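PDB 3O0F: putative metal-dependent phosphoesterase from Bifidobacterium adolescentis, which hydrolyses phosphoester bonds as a metal-dependent phosphoesterase of the PHP family, binding AMP beside a cluster of iron and zinc ions. Local coordinates for residues Q13-H18 with L42-A48; R110-T114 with T143-I149. One frame throughout, in Å; residues are numbered along the deposited sequence.

Interaction 1. Residues Q13-H18 with L42-A48; sequences QGWDIH and LHGVAIA. With FE (Fe (III) ion), chain E.
Two parallel strands, 15-18 and 44-47, run side by side, 6° apart in direction, Asp16 CA lying 4.9 Å from Val45 CA. Three backbone hydrogen bonds hold them: His43 N to Gly14 O (2.9 Å), Asp16 N to Gly44 O (3.3 Å) and Ala46 N to Asp16 O (3.0 Å). Trp15 (chi1 m, chi2 54°) lays its six-membered ring over Gly44 CA, a CH-pi contact of 3.7 Å to the centroid, where a side chain would clash. His43 (m, chi2 173°) sets its ring over Gly14 N, with CE1 3.7 Å from Gln13 CB; its ND1 hydrogen-bonds Asp278. On the other face Asp16 (t) sets CB 3.8 Å from Leu42 CD1, and its OD2 hydrogen-bonds Ser260 and Gly272 N. Ile17 (p, t) packs CB 3.7 Å from Ala46 CB. His18 (t, chi2 159°), near the C-terminal end of strand 15-19, binds FE through NE2 at 2.2 Å, alongside His20, Glu75 and Asp261; its ND1 hydrogen-bonds Glu231. Parallel strands carrying metal ligands at their C-terminal ends characterise the PHP barrel. The pair closes a beta-alpha-beta unit: helix 30-39 covers Val45, strand 70-80 continues the sheet beyond 44-47, and Phe90 of strand 83-90 packs on Ile17 and Ala46.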
loop_
_atom_site.group_PDB
_atom_site.type_symbol
_atom_site.label_atom_id
_atom_site.label_comp_id
_atom_site.label_asym_id
_atom_site.label_seq_id
_atom_site.Cartn_x
_atom_site.Cartn_y
_atom_site.Cartn_z
ATOM N N GLN A 13 12.459 -15.927 7.585
ATOM C CA GLN A 13 12.839 -14.743 8.372
ATOM C C GLN A 13 13.225 -13.581 7.471
ATOM O O GLN A 13 13.622 -13.796 6.345
ATOM C CB GLN A 13 13.946 -14.990 9.394
ATOM C CG GLN A 13 15.088 -15.828 8.938
ATOM C CD GLN A 13 15.025 -17.231 9.518
ATOM O OE1 GLN A 13 14.543 -17.426 10.643
ATOM N NE2 GLN A 13 15.533 -18.214 8.761
ATOM N N GLY A 14 13.054 -12.368 7.973
ATOM C CA GLY A 14 13.290 -11.156 7.194
ATOM C C GLY A 14 12.391 -10.011 7.611
ATOM O O GLY A 14 12.047 -9.861 8.777
ATOM N N TRP A 15 11.988 -9.210 6.634
ATOM C CA TRP A 15 11.340 -7.948 6.910
ATOM C C TRP A 15 9.924 -8.008 6.353
ATOM O O TRP A 15 9.738 -8.526 5.263
ATOM C CB TRP A 15 12.077 -6.832 6.174
ATOM C CG TRP A 15 13.431 -6.504 6.650
ATOM C CD1 TRP A 15 14.511 -7.349 6.813
ATOM C CD2 TRP A 15 13.903 -5.191 6.941
ATOM N NE1 TRP A 15 15.616 -6.615 7.221
ATOM C CE2 TRP A 15 15.257 -5.300 7.330
ATOM C CE3 TRP A 15 13.298 -3.928 6.930
ATOM C CZ2 TRP A 15 16.020 -4.192 7.676
ATOM C CZ3 TRP A 15 14.053 -2.832 7.282
ATOM C CH2 TRP A 15 15.384 -2.963 7.657
ATOM N N ASP A 16 8.952 -7.404 7.035
ATOM C CA ASP A 16 7.632 -7.225 6.443
ATOM C C ASP A 16 7.578 -5.796 5.874
ATOM O O ASP A 16 7.504 -4.826 6.641
ATOM C CB ASP A 16 6.536 -7.430 7.492
ATOM C CG ASP A 16 5.132 -7.377 6.896
ATOM O OD1 ASP A 16 4.984 -6.986 5.739
ATOM O OD2 ASP A 16 4.166 -7.776 7.566
ATOM N N ILE A 17 7.638 -5.648 4.549
ATOM C CA ILE A 17 7.784 -4.289 3.990
ATOM C C ILE A 17 6.487 -3.685 3.438
ATOM O O ILE A 17 6.512 -2.712 2.699
ATOM C CB ILE A 17 8.951 -4.189 2.963
ATOM C CG1 ILE A 17 8.629 -4.893 1.658
ATOM C CG2 ILE A 17 10.238 -4.713 3.570
ATOM C CD1 ILE A 17 9.727 -4.751 0.649
ATOM N N HIS A 18 5.353 -4.285 3.797
ATOM C CA HIS A 18 4.051 -3.851 3.302
ATOM C C HIS A 18 3.030 -3.737 4.455
ATOM O O HIS A 18 2.232 -4.652 4.665
ATOM C CB HIS A 18 3.581 -4.865 2.281
ATOM C CG HIS A 18 2.493 -4.376 1.388
ATOM N ND1 HIS A 18 2.221 -4.965 0.161
ATOM C CD2 HIS A 18 1.580 -3.385 1.551
ATOM C CE1 HIS A 18 1.206 -4.325 -0.400
ATOM N NE2 HIS A 18 0.803 -3.369 0.423
ATOM N N LEU A 42 10.646 -10.159 13.764
ATOM C CA LEU A 42 10.973 -9.668 12.424
ATOM C C LEU A 42 12.315 -8.954 12.479
ATOM O O LEU A 42 12.670 -8.398 13.505
ATOM C CB LEU A 42 9.886 -8.725 11.890
ATOM C CG LEU A 42 8.451 -9.303 11.799
ATOM C CD1 LEU A 42 7.540 -8.310 11.084
ATOM C CD2 LEU A 42 8.453 -10.684 11.142
ATOM N N HIS A 43 13.054 -8.982 11.373
ATOM C CA HIS A 43 14.347 -8.256 11.304
ATOM C C HIS A 43 14.175 -6.785 11.005
ATOM O O HIS A 43 15.066 -5.980 11.220
ATOM C CB HIS A 43 15.253 -8.886 10.266
ATOM C CG HIS A 43 15.580 -10.313 10.550
ATOM N ND1 HIS A 43 16.263 -11.105 9.656
ATOM C CD2 HIS A 43 15.316 -11.095 11.624
ATOM C CE1 HIS A 43 16.417 -12.311 10.173
ATOM N NE2 HIS A 43 15.873 -12.323 11.376
ATOM N N GLY A 44 13.021 -6.422 10.490
ATOM C CA GLY A 44 12.708 -5.047 10.239
ATOM C C GLY A 44 11.298 -4.962 9.687
ATOM O O GLY A 44 10.628 -5.983 9.488
ATOM N N VAL A 45 10.862 -3.749 9.438
ATOM C CA VAL A 45 9.526 -3.484 8.946
ATOM C C VAL A 45 9.587 -2.291 8.009
ATOM O O VAL A 45 10.547 -1.553 8.023
ATOM C CB VAL A 45 8.611 -3.262 10.213
ATOM C CG1 VAL A 45 8.806 -1.873 10.835
ATOM C CG2 VAL A 45 7.163 -3.603 9.946
ATOM N N ALA A 46 8.554 -2.104 7.201
ATOM C CA ALA A 46 8.353 -0.883 6.501
ATOM C C ALA A 46 6.982 -0.339 6.757
ATOM O O ALA A 46 5.976 -1.079 6.802
ATOM C CB ALA A 46 8.530 -1.091 4.964
ATOM N N ILE A 47 6.913 0.965 6.813
ATOM C CA ILE A 47 5.640 1.648 6.700
ATOM C C ILE A 47 5.367 1.913 5.181
ATOM O O ILE A 47 6.274 2.247 4.440
ATOM C CB ILE A 47 5.637 2.897 7.520
ATOM C CG1 ILE A 47 4.218 3.502 7.557
ATOM C CG2 ILE A 47 6.756 3.872 7.049
ATOM C CD1 ILE A 47 4.005 4.591 8.739
ATOM N N ALA A 48 4.135 1.712 4.739
ATOM C CA ALA A 48 3.801 1.819 3.294
ATOM C C ALA A 48 2.399 2.333 3.113
ATOM O O ALA A 48 1.626 1.788 2.323
ATOM C CB ALA A 48 3.951 0.451 2.593
HETATM FE FE FE E . -1.203 -2.483 0.690
HETATM O O HOH W 1 -1.742 -3.675 -0.930
#

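Interaction 2. Residues R110-T114 with T143-I149; sequences RLRRT and TIGRPHI. With AMP (adenosine monophosphate), chain B; EDO (1,2-ethanediol), chain H.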
loop_
_atom_site.group_PDB
_atom_site.type_symbol
_atom_site.label_atom_id
_atom_site.label_comp_id
_atom_site.label_asym_id
_atom_site.label_seq_id
_atom_site.Cartn_x
_atom_site.Cartn_y
_atom_site.Cartn_z
ATOM N N ARG A 110 -9.022 11.486 -4.192
ATOM C CA ARG A 110 -9.598 10.553 -3.180
ATOM C C ARG A 110 -10.662 11.180 -2.239
ATOM O O ARG A 110 -11.735 10.621 -2.032
ATOM C CB ARG A 110 -8.500 9.959 -2.302
ATOM C CG ARG A 110 -7.708 8.838 -2.950
ATOM C CD ARG A 110 -6.618 8.322 -1.975
ATOM N NE ARG A 110 -6.156 6.996 -2.397
ATOM C CZ ARG A 110 -6.871 5.871 -2.293
ATOM N NH1 ARG A 110 -8.076 5.872 -1.741
ATOM N NH2 ARG A 110 -6.371 4.723 -2.733
ATOM N N LEU A 111 -10.354 12.335 -1.686
ATOM C CA LEU A 111 -11.288 13.032 -0.826
ATOM C C LEU A 111 -12.592 13.362 -1.567
ATOM O O LEU A 111 -13.688 13.114 -1.051
ATOM C CB LEU A 111 -10.675 14.333 -0.331
ATOM C CG LEU A 111 -11.477 15.080 0.733
ATOM C CD1 LEU A 111 -11.663 14.133 1.901
ATOM C CD2 LEU A 111 -10.792 16.389 1.182
ATOM N N ARG A 112 -12.444 13.915 -2.764
ATOM C CA ARG A 112 -13.563 14.334 -3.581
ATOM C C ARG A 112 -14.453 13.158 -3.946
ATOM O O ARG A 112 -15.672 13.228 -3.831
ATOM C CB ARG A 112 -13.025 14.969 -4.857
ATOM C CG ARG A 112 -14.033 15.808 -5.582
ATOM C CD ARG A 112 -13.396 16.544 -6.742
ATOM N NE ARG A 112 -13.721 15.907 -8.005
ATOM C CZ ARG A 112 -14.923 15.970 -8.564
ATOM N NH1 ARG A 112 -15.895 16.630 -7.957
ATOM N NH2 ARG A 112 -15.151 15.373 -9.722
ATOM N N ARG A 113 -13.808 12.081 -4.386
ATOM C CA ARG A 113 -14.461 10.851 -4.781
ATOM C C ARG A 113 -15.207 10.186 -3.617
ATOM O O ARG A 113 -16.308 9.622 -3.782
ATOM C CB ARG A 113 -13.359 9.895 -5.246
ATOM C CG ARG A 113 -13.729 8.765 -6.142
ATOM C CD ARG A 113 -14.055 7.439 -5.447
ATOM N NE ARG A 113 -13.209 7.060 -4.337
ATOM C CZ ARG A 113 -12.726 5.830 -4.111
ATOM N NH1 ARG A 113 -12.947 4.798 -4.922
ATOM N NH2 ARG A 113 -11.979 5.645 -3.045
ATOM N N THR A 114 -14.557 10.186 -2.457
ATOM C CA THR A 114 -15.037 9.421 -1.319
ATOM C C THR A 114 -16.246 10.159 -0.737
ATOM O O THR A 114 -17.220 9.532 -0.346
ATOM C CB THR A 114 -13.881 9.145 -0.314
ATOM O OG1 THR A 114 -12.868 8.349 -0.968
ATOM C CG2 THR A 114 -14.369 8.365 0.914
ATOM N N THR A 143 -4.817 9.592 4.573
ATOM C CA THR A 143 -5.270 9.354 3.194
ATOM C C THR A 143 -6.564 8.549 3.193
ATOM O O THR A 143 -6.571 7.371 3.558
ATOM C CB THR A 143 -4.242 8.538 2.414
ATOM O OG1 THR A 143 -2.984 9.221 2.392
ATOM C CG2 THR A 143 -4.723 8.276 0.973
ATOM N N ILE A 144 -7.651 9.177 2.737
ATOM C CA ILE A 144 -8.988 8.611 2.855
ATOM C C ILE A 144 -9.336 7.713 1.663
ATOM O O ILE A 144 -8.860 7.910 0.549
ATOM C CB ILE A 144 -10.013 9.736 2.892
ATOM C CG1 ILE A 144 -11.323 9.281 3.561
ATOM C CG2 ILE A 144 -10.273 10.237 1.456
ATOM C CD1 ILE A 144 -12.289 10.443 3.911
ATOM N N GLY A 145 -10.217 6.752 1.880
ATOM C CA GLY A 145 -10.724 5.963 0.776
ATOM C C GLY A 145 -11.895 5.120 1.220
ATOM O O GLY A 145 -12.522 5.400 2.241
ATOM N N ARG A 146 -12.186 4.074 0.449
ATOM C CA ARG A 146 -13.307 3.171 0.784
ATOM C C ARG A 146 -13.226 2.491 2.149
ATOM O O ARG A 146 -14.271 2.277 2.773
ATOM C CB ARG A 146 -13.550 2.160 -0.343
ATOM C CG ARG A 146 -14.225 2.800 -1.569
ATOM C CD ARG A 146 -13.762 2.147 -2.837
ATOM N NE ARG A 146 -14.162 0.767 -2.933
ATOM C CZ ARG A 146 -13.445 -0.227 -3.451
ATOM N NH1 ARG A 146 -12.217 -0.054 -3.899
ATOM N NH2 ARG A 146 -13.968 -1.443 -3.474
ATOM N N PRO A 147 -12.023 2.128 2.636
ATOM C CA PRO A 147 -12.014 1.514 3.967
ATOM C C PRO A 147 -12.649 2.326 5.086
ATOM O O PRO A 147 -13.230 1.738 5.981
ATOM C CB PRO A 147 -10.523 1.322 4.251
ATOM C CG PRO A 147 -9.947 1.082 2.934
ATOM C CD PRO A 147 -10.677 2.056 2.023
ATOM N N HIS A 148 -12.527 3.649 5.030
ATOM C CA HIS A 148 -13.126 4.528 5.996
ATOM C C HIS A 148 -14.644 4.581 5.870
ATOM O O HIS A 148 -15.325 4.699 6.869
ATOM C CB HIS A 148 -12.510 5.935 5.910
ATOM C CG HIS A 148 -11.020 5.920 6.045
ATOM N ND1 HIS A 148 -10.182 5.872 4.957
ATOM C CD2 HIS A 148 -10.226 5.857 7.136
ATOM C CE1 HIS A 148 -8.932 5.777 5.371
ATOM N NE2 HIS A 148 -8.932 5.799 6.694
ATOM N N ILE A 149 -15.159 4.493 4.647
ATOM C CA ILE A 149 -16.581 4.278 4.430
ATOM C C ILE A 149 -17.014 2.933 5.022
ATOM O O ILE A 149 -17.998 2.864 5.754
ATOM C CB ILE A 149 -16.994 4.282 2.931
ATOM C CG1 ILE A 149 -16.545 5.556 2.209
ATOM C CG2 ILE A 149 -18.533 4.126 2.806
ATOM C CD1 ILE A 149 -17.019 5.639 0.738
HETATM P P AMP B . -9.958 2.702 -2.574
HETATM O O1P AMP B . -8.539 2.858 -2.982
HETATM O O2P AMP B . -10.405 3.929 -1.823
HETATM O O3P AMP B . -10.907 2.276 -3.697
HETATM O "O5'" AMP B . -9.989 1.512 -1.498
HETATM C "C5'" AMP B . -9.700 0.194 -1.896
HETATM C "C4'" AMP B . -8.694 -0.341 -0.923
HETATM O "O4'" AMP B . -9.296 -0.734 0.341
HETATM C "C3'" AMP B . -7.989 -1.565 -1.496
HETATM O "O3'" AMP B . -6.662 -1.200 -1.852
HETATM C "C2'" AMP B . -7.980 -2.438 -0.252
HETATM O "O2'" AMP B . -7.370 -3.727 -0.175
HETATM C "C1'" AMP B . -8.334 -1.586 0.959
HETATM N N9 AMP B . -8.866 -2.374 2.087
HETATM C C8 AMP B . -8.573 -2.150 3.370
HETATM N N7 AMP B . -9.224 -3.031 4.159
HETATM C C5 AMP B . -9.951 -3.838 3.369
HETATM C C6 AMP B . -10.861 -4.980 3.560
HETATM N N6 AMP B . -11.142 -5.474 4.810
HETATM N N1 AMP B . -11.419 -5.505 2.451
HETATM C C2 AMP B . -11.180 -5.053 1.207
HETATM N N3 AMP B . -10.356 -4.024 0.963
HETATM C C4 AMP B . -9.718 -3.397 1.988
HETATM C C1 EDO H . -7.278 3.157 1.211
HETATM O O1 EDO H . -7.486 3.392 -0.183
HETATM C C2 EDO H . -7.524 4.434 2.006
HETATM O O2 EDO H . -6.306 5.195 1.986
#
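Three arginines from the two segments converge on a single phosphate, so that the segments are bridged by the ligand as well as packed directly. The site belongs to the PHP domain, where helix 97-124 meets the loop and N-terminal turn of helix 146-155 to form the phosphate end of the AMP pocket. Arg110 NH2 donates to AMP O1P at 2.9 Å and Arg110 NH1 to O2P at 3.0 Å; Arg113 NH2 reaches the same O2P at 2.6 Å, and Arg146 NH1 binds O3P at 2.7 Å. The negative charge of the phosphate lets these like-charged groups gather. Gly145 leaves room for them: a CB there would collide with both Arg110 NH1 and AMP O2P.

The direct hydrogen bond between the segments runs from Arg110 NH1 to Ile144 O (3.2 Å), so one guanidinium nitrogen serves the loop carbonyl and the phosphate together. Arg110 NE forms a salt bridge with Asp51. Behind the polar layer, Ile144 CG2 rests 3.7 Å from Leu111 CA, with Trp129 against both side chains, and Thr114 CG2 packs 3.8 Å from Ile149 CG1. Thr114 OG1 turns back to its own helix, donating a hydrogen bond to Arg110 O at 2.8 Å. Gly145 N, in turn, donates to His148 ND1 (3.2 Å). A 1,2-ethanediol, probably from the crystallisation liquor, sits beside Arg110 and hydrogen-bonds Thr143 O. At the start of helix 146-155, the backbone Arg146 N points straight at AMP O2P, 2.9 Å away.

Overall arrangement
Interactions 1 and 2 lie on opposite sides of the chain's centre, their own centres 26 Å apart and their nearest atoms about 9 Å apart, and they serve different ends of one active site. Residues 13-18 with 42-48 supply a metal ligand from an outer pair of sheet strands; residues 110-114 with 143-149 grip the phosphate of AMP. Between them sit the iron and zinc ions: the side chain of Arg110 is about 7 Å from the zinc. The arginines hold the 5'-phosphate on the far side of the ribose, whereas AMP O3' comes within 6.2 Å of FE, the iron bound by His18, near which a free phosphate ion also lies; this is consistent with cleavage at the 3' side.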